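Local coordinates for protein Exo-arabinanase (PDB 3A72) that is an exo-acting 1,5-alpha-L-arabinanase that binds arabinobiose and probably releases sugar from the chain ends of arabinan, at residues Ser105-Pro108 / Ser113-Ile116; Gln168-Thr173 / Val192-Thr197. All coordinates share one frame; numbering follows the deposited sequence.

In the fold
Interactions 1 and 2 lie in successive blades of a six-bladed beta-propeller built from six antiparallel four-stranded sheets, with centres about 18 Å apart and nearest atoms about 7 Å apart, and their chemistry differs with burial. Interaction 1 is largely buried and joins neighbouring strands of one hairpin through a backbone bond, a weaker backbone-to-hydroxyl bond, a bridging water and side-chain packing. Interaction 2 lies at the surface, where a loop meets the outermost strand of its blade through side-chain ends alone. Ala-136 on strand 129-137 lies near both: the Asp-115 side chain of interaction 1 touches it, and Arg-169 NH1 of interaction 2 bonds to its carbonyl oxygen across the blade boundary.

Interaction 1: Ser105-Pro108 / Ser113-Ile116; sequences SSIP and STDI
Pro-108 presents the CD side of its puckered ring to Ser-113, whose OG lies 3.4 Å from Pro-108 CD, while Tyr-77 packs on the proline from outside the pair. The flat side group, the carboxylate of Asp-115, takes its bond elsewhere, with OD2 paired to Asn-75; the side chain turns its CB to Ser-106, resting against Ser-106 O. This is the loop end of a beta hairpin, strands 100-106 and 114-121, the two central strands of a propeller blade. The turn lies on the sugar-binding side, with the side chain of Ile-107 about 7 Å from a bound arabinofuranose.

Ser-105 and Ile-116 form an antiparallel non-hydrogen-bonded pair. Beside them Ser-106 N donates to Asp-115 O over 2.8 Å, nearly straight at 165°, although the donor stands 32° out of the carbonyl plane. The CA-H of Ser-105 points at the same oxygen, so Asp-115 O is approached twice. With its hydroxyl swung opposite the backbone N, Ser-105 OG also receives a weak bond from Asp-115 N, 3.4 Å away.

Past Ser-106 a water joins the two segments, donating to Ser-106 O at 2.8 Å and meeting Ser-113 OG at 2.7 Å. Ser-113 reaches it because OG sits between its own N and carbonyl carbon (chi1 59°). Ile-107 and Thr-114 run alongside each other, CG1 of the isoleucine 4.1 Å from CG2 of the threonine, whereas Thr-114 OG1 bonds to Gly-138 and Val-149. Ser-113 O, buried with no polar partner in the model, instead faces hydrocarbon: Ile-107 CG2 is 3.4 Å from it.

Interaction 2: Gln168-Thr173 / Val192-Thr197; sequences QRDNAT and VVEDVT
The backbones of Arg-169 and Val-192 pass with their CA atoms 10.7 Å apart, and those of Asp-170 and Glu-194 at 10.0 Å, too far for main-chain bonding, so side chains must span the gap. The loop 168-173 turns sharply at Asp-170, the centre of an inverse gamma turn, while strand 193-196, the outermost of this propeller blade, carries a classic beta bulge where Asp-195 and Val-196 face Met-178.

Arg-169 bends at its third torsion (chi3 -58°), which brings its NH2 to within 3.6 Å of Val-192 CG2, the two side chains meeting at a slant. The guanidinium has partners outside the pair: NE makes a salt bridge with Asp-167, NH1 donates to Ala-136 O, and NH2 bonds weakly to Tyr-165 OH. Gln-168, the preceding residue, touches the bound arabinofuranose.

Further along, Asp-170 OD2 and Glu-194 OE2 approach to 4.2 Å, while Glu-194 OE1 is satisfied by Thr-177 OG1. Arg-169 NH2 is 6.9 Å from Glu-194 OE2, so it makes no salt bridge there. Two carboxylates this close are probably mildly unfavourable to each other, an effect that solvent at this surface would probably screen.

Interaction 1: Ser105-Pro108 / Ser113-Ile116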
ATOM      1  N   SER A 105     -10.479   5.226  -0.938  1.00  4.34           N
ATOM      2  CA  SER A 105     -11.321   6.048  -0.106  1.00  4.59           C
ATOM      3  C   SER A 105     -12.069   7.097  -0.914  1.00  4.60           C
ATOM      4  O   SER A 105     -11.484   7.963  -1.586  1.00  5.20           O
ATOM      5  CB  SER A 105     -10.486   6.686   0.992  1.00  4.82           C
ATOM      6  OG  SER A 105     -11.356   7.278   1.942  1.00  5.10           O
ATOM      7  N   SER A 106     -13.399   7.037  -0.802  1.00  4.84           N
ATOM      8  CA  SER A 106     -14.352   7.994  -1.337  1.00  4.71           C
ATOM      9  C   SER A 106     -14.513   9.107  -0.336  1.00  4.71           C
ATOM     10  O   SER A 106     -14.871   8.873   0.823  1.00  5.05           O
ATOM     11  CB  SER A 106     -15.690   7.258  -1.530  1.00  4.87           C
ATOM     12  OG  SER A 106     -16.749   8.181  -1.770  1.00  5.41           O
ATOM     13  N   ILE A 107     -14.220  10.335  -0.797  1.00  4.80           N
ATOM     14  CA  ILE A 107     -14.046  11.495   0.083  1.00  4.71           C
ATOM     15  C   ILE A 107     -14.595  12.690  -0.692  1.00  4.94           C
ATOM     16  O   ILE A 107     -14.140  12.930  -1.823  1.00  5.37           O
ATOM     17  CB  ILE A 107     -12.567  11.740   0.432  1.00  4.66           C
ATOM     18  CG1 ILE A 107     -11.959  10.540   1.160  1.00  4.82           C
ATOM     19  CG2 ILE A 107     -12.384  13.041   1.231  1.00  4.92           C
ATOM     20  CD1 ILE A 107     -10.471  10.636   1.293  1.00  5.25           C
ATOM     21  N   PRO A 108     -15.501  13.491  -0.139  1.00  5.00           N
ATOM     22  CA  PRO A 108     -15.934  14.708  -0.842  1.00  5.32           C
ATOM     23  C   PRO A 108     -14.791  15.707  -0.927  1.00  4.92           C
ATOM     24  O   PRO A 108     -13.832  15.668  -0.166  1.00  5.37           O
ATOM     25  CB  PRO A 108     -17.039  15.261   0.070  1.00  6.47           C
ATOM     26  CG  PRO A 108     -17.469  14.155   0.956  1.00  7.88           C
ATOM     27  CD  PRO A 108     -16.185  13.380   1.157  1.00  5.99           C
ATOM     28  N   SER A 113     -15.464  13.535   5.123  1.00  5.19           N
ATOM     29  CA  SER A 113     -15.683  12.138   5.485  1.00  5.11           C
ATOM     30  C   SER A 113     -14.739  11.251   4.699  1.00  4.70           C
ATOM     31  O   SER A 113     -14.186  11.671   3.701  1.00  5.87           O
ATOM     32  CB  SER A 113     -17.135  11.742   5.245  1.00  5.37           C
ATOM     33  OG  SER A 113     -17.514  11.918   3.888  1.00  6.52           O
ATOM     34  N   THR A 114     -14.634  10.012   5.167  1.00  4.58           N
ATOM     35  CA  THR A 114     -13.840   8.956   4.539  1.00  4.41           C
ATOM     36  C   THR A 114     -14.673   7.697   4.406  1.00  4.05           C
ATOM     37  O   THR A 114     -15.489   7.398   5.275  1.00  4.77           O
ATOM     38  CB  THR A 114     -12.550   8.702   5.360  1.00  4.65           C
ATOM     39  OG1 THR A 114     -12.888   8.615   6.761  1.00  4.73           O
ATOM     40  CG2 THR A 114     -11.536   9.788   5.164  1.00  4.97           C
ATOM     41  N   ASP A 115     -14.485   6.947   3.335  1.00  4.53           N
ATOM     42  CA  ASP A 115     -15.266   5.751   3.092  1.00  4.52           C
ATOM     43  C   ASP A 115     -14.445   4.826   2.208  1.00  4.62           C
ATOM     44  O   ASP A 115     -14.315   5.060   0.991  1.00  5.17           O
ATOM     45  CB  ASP A 115     -16.587   6.105   2.446  1.00  5.11           C
ATOM     46  CG  ASP A 115     -17.516   4.991   2.192  1.00  6.35           C
ATOM     47  OD1 ASP A 115     -17.287   3.835   2.540  1.00  7.71           O
ATOM     48  OD2 ASP A 115     -18.631   5.278   1.605  1.00 10.27           O
ATOM     49  N   ILE A 116     -13.871   3.797   2.806  1.00  4.83           N
ATOM     50  CA  ILE A 116     -13.099   2.795   2.062  1.00  4.47           C
ATOM     51  C   ILE A 116     -14.094   1.878   1.399  1.00  4.67           C
ATOM     52  O   ILE A 116     -14.842   1.144   2.092  1.00  5.53           O
ATOM     53  CB  ILE A 116     -12.122   2.037   2.961  1.00  4.86           C
ATOM     54  CG1 ILE A 116     -11.108   2.974   3.581  1.00  5.52           C
ATOM     55  CG2 ILE A 116     -11.460   0.929   2.166  1.00  5.93           C
ATOM     56  CD1 ILE A 116     -10.275   2.330   4.681  1.00  6.36           C
TER
HETATM   57  O   HOH W   1     -16.948   9.624   2.585  1.00  7.14           O

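Interaction 2: Gln168-Thr173 / Val192-Thr197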
ATOM      1  N   GLN A 168      -8.856   6.114  12.964  1.00  4.58           N
ATOM      2  CA  GLN A 168      -8.915   7.117  13.981  1.00  4.37           C
ATOM      3  C   GLN A 168     -10.255   7.129  14.742  1.00  4.81           C
ATOM      4  O   GLN A 168     -10.470   8.010  15.594  1.00  5.73           O
ATOM      5  CB  GLN A 168      -8.645   8.516  13.416  1.00  4.76           C
ATOM      6  CG  GLN A 168      -7.187   8.697  12.957  1.00  4.96           C
ATOM      7  CD  GLN A 168      -6.847  10.113  12.623  1.00  5.02           C
ATOM      8  OE1 GLN A 168      -7.226  11.100  13.384  1.00  8.22           O
ATOM      9  NE2 GLN A 168      -6.097  10.341  11.656  1.00  3.71           N
ATOM     10  N   ARG A 169     -11.144   6.175  14.490  1.00  5.01           N
ATOM     11  CA  ARG A 169     -12.469   6.262  15.072  1.00  5.56           C
ATOM     12  C   ARG A 169     -12.493   6.028  16.590  1.00  7.27           C
ATOM     13  O   ARG A 169     -13.407   6.513  17.257  1.00  9.62           O
ATOM     14  CB  ARG A 169     -13.442   5.312  14.371  1.00  5.50           C
ATOM     15  CG  ARG A 169     -13.767   5.704  12.974  1.00  5.63           C
ATOM     16  CD  ARG A 169     -14.501   4.676  12.139  1.00  6.21           C
ATOM     17  NE  ARG A 169     -13.695   3.460  12.079  1.00  5.82           N
ATOM     18  CZ  ARG A 169     -14.046   2.361  11.452  1.00  6.05           C
ATOM     19  NH1 ARG A 169     -15.125   2.275  10.706  1.00  6.96           N
ATOM     20  NH2 ARG A 169     -13.267   1.339  11.656  1.00  6.41           N
ATOM     21  N   ASP A 170     -11.516   5.318  17.146  1.00  7.37           N
ATOM     22  CA  ASP A 170     -11.486   5.167  18.617  1.00  9.78           C
ATOM     23  C   ASP A 170     -10.729   6.331  19.265  1.00 10.01           C
ATOM     24  O   ASP A 170      -9.744   6.158  19.980  1.00 10.76           O
ATOM     25  CB  ASP A 170     -10.901   3.844  18.973  1.00 12.03           C
ATOM     26  CG  ASP A 170     -11.160   3.330  20.402  1.00 16.92           C
ATOM     27  OD1 ASP A 170     -11.924   4.040  21.086  1.00 24.72           O
ATOM     28  OD2 ASP A 170     -10.559   2.223  20.670  1.00 25.21           O
ATOM     29  N   ASN A 171     -11.250   7.533  19.005  1.00 12.15           N
ATOM     30  CA  ASN A 171     -10.531   8.789  19.276  1.00 13.40           C
ATOM     31  C   ASN A 171     -10.533   9.121  20.757  1.00 14.25           C
ATOM     32  O   ASN A 171      -9.804   9.924  21.250  1.00 19.43           O
ATOM     33  CB  ASN A 171     -11.139   9.924  18.444  1.00 12.87           C
ATOM     34  CG  ASN A 171     -12.608  10.162  18.657  1.00 14.04           C
ATOM     35  OD1 ASN A 171     -13.452   9.356  19.004  1.00 17.38           O
ATOM     36  ND2 ASN A 171     -13.069  11.368  18.375  1.00 23.05           N
ATOM     37  N   ALA A 172     -11.407   8.501  21.538  1.00 16.48           N
ATOM     38  CA  ALA A 172     -11.316   8.810  22.977  1.00 19.52           C
ATOM     39  C   ALA A 172     -10.074   8.209  23.595  1.00 14.91           C
ATOM     40  O   ALA A 172      -9.671   8.661  24.669  1.00 20.79           O
ATOM     41  CB  ALA A 172     -12.526   8.283  23.699  1.00 37.24           C
ATOM     42  N   THR A 173      -9.445   7.206  22.950  1.00 11.39           N
ATOM     43  CA  THR A 173      -8.419   6.508  23.573  1.00 11.71           C
ATOM     44  C   THR A 173      -7.074   6.573  22.827  1.00  9.32           C
ATOM     45  O   THR A 173      -6.021   6.517  23.466  1.00 11.19           O
ATOM     46  CB  THR A 173      -8.900   5.051  23.651  1.00 14.93           C
ATOM     47  OG1 THR A 173     -10.193   5.047  24.308  1.00 22.02           O
ATOM     48  CG2 THR A 173      -7.866   4.273  24.452  1.00 15.71           C
ATOM     49  N   VAL A 192     -14.733  -4.782  13.321  1.00  6.47           N
ATOM     50  CA  VAL A 192     -13.400  -4.218  13.400  1.00  5.75           C
ATOM     51  C   VAL A 192     -12.576  -4.940  14.454  1.00  5.86           C
ATOM     52  O   VAL A 192     -12.982  -5.039  15.618  1.00  9.16           O
ATOM     53  CB  VAL A 192     -13.483  -2.683  13.712  1.00  6.12           C
ATOM     54  CG1 VAL A 192     -12.100  -2.099  13.848  1.00  9.13           C
ATOM     55  CG2 VAL A 192     -14.298  -2.024  12.595  1.00  8.31           C
ATOM     56  N   VAL A 193     -11.399  -5.388  14.100  1.00  5.50           N
ATOM     57  CA  VAL A 193     -10.415  -6.030  14.980  1.00  5.50           C
ATOM     58  C   VAL A 193      -9.234  -5.104  15.133  1.00  5.15           C
ATOM     59  O   VAL A 193      -8.611  -4.729  14.144  1.00  5.57           O
ATOM     60  CB  VAL A 193      -9.991  -7.396  14.421  1.00  5.95           C
ATOM     61  CG1 VAL A 193      -8.939  -8.029  15.315  1.00  7.62           C
ATOM     62  CG2 VAL A 193     -11.188  -8.295  14.303  1.00  8.39           C
ATOM     63  N   GLU A 194      -8.910  -4.723  16.372  1.00  6.02           N
ATOM     64  CA  GLU A 194      -7.730  -3.893  16.613  1.00  6.25           C
ATOM     65  C   GLU A 194      -6.458  -4.704  16.486  1.00  6.47           C
ATOM     66  O   GLU A 194      -6.304  -5.743  17.127  1.00 10.64           O
ATOM     67  CB  GLU A 194      -7.808  -3.270  18.008  1.00  9.03           C
ATOM     68  CG  GLU A 194      -9.035  -2.425  18.209  1.00 10.78           C
ATOM     69  CD  GLU A 194      -8.939  -1.109  17.527  1.00 11.85           C
ATOM     70  OE1 GLU A 194      -7.898  -0.559  17.140  1.00 11.84           O
ATOM     71  OE2 GLU A 194     -10.026  -0.463  17.468  1.00 26.22           O
ATOM     72  N   ASP A 195      -5.556  -4.271  15.659  1.00  5.45           N
ATOM     73  CA  ASP A 195      -4.283  -4.953  15.437  1.00  5.59           C
ATOM     74  C   ASP A 195      -3.122  -4.276  16.174  1.00  6.27           C
ATOM     75  O   ASP A 195      -2.331  -4.961  16.819  1.00  8.12           O
ATOM     76  CB  ASP A 195      -4.021  -5.017  13.930  1.00  5.98           C
ATOM     77  CG  ASP A 195      -4.881  -6.004  13.228  1.00  5.94           C
ATOM     78  OD1 ASP A 195      -5.328  -7.001  13.853  1.00  7.08           O
ATOM     79  OD2 ASP A 195      -5.102  -5.808  11.984  1.00  6.49           O
ATOM     80  N   VAL A 196      -3.008  -2.957  16.005  1.00  5.26           N
ATOM     81  CA  VAL A 196      -1.905  -2.230  16.591  1.00  5.36           C
ATOM     82  C   VAL A 196      -2.481  -1.021  17.349  1.00  5.28           C
ATOM     83  O   VAL A 196      -3.054  -0.107  16.726  1.00  5.52           O
ATOM     84  CB  VAL A 196      -0.851  -1.797  15.570  1.00  5.29           C
ATOM     85  CG1 VAL A 196       0.231  -0.972  16.265  1.00  6.03           C
ATOM     86  CG2 VAL A 196      -0.257  -2.996  14.858  1.00  5.97           C
ATOM     87  N   THR A 197      -2.347  -1.052  18.666  1.00  5.62           N
ATOM     88  CA  THR A 197      -2.710   0.030  19.558  1.00  5.99           C
ATOM     89  C   THR A 197      -1.578   0.254  20.539  1.00  6.24           C
ATOM     90  O   THR A 197      -0.871  -0.700  20.901  1.00  7.30           O
ATOM     91  CB  THR A 197      -4.008  -0.236  20.333  1.00  7.91           C
ATOM     92  OG1 THR A 197      -3.780  -1.214  21.304  1.00 14.42           O
ATOM     93  CG2 THR A 197      -5.145  -0.727  19.432  1.00  7.75           C
TER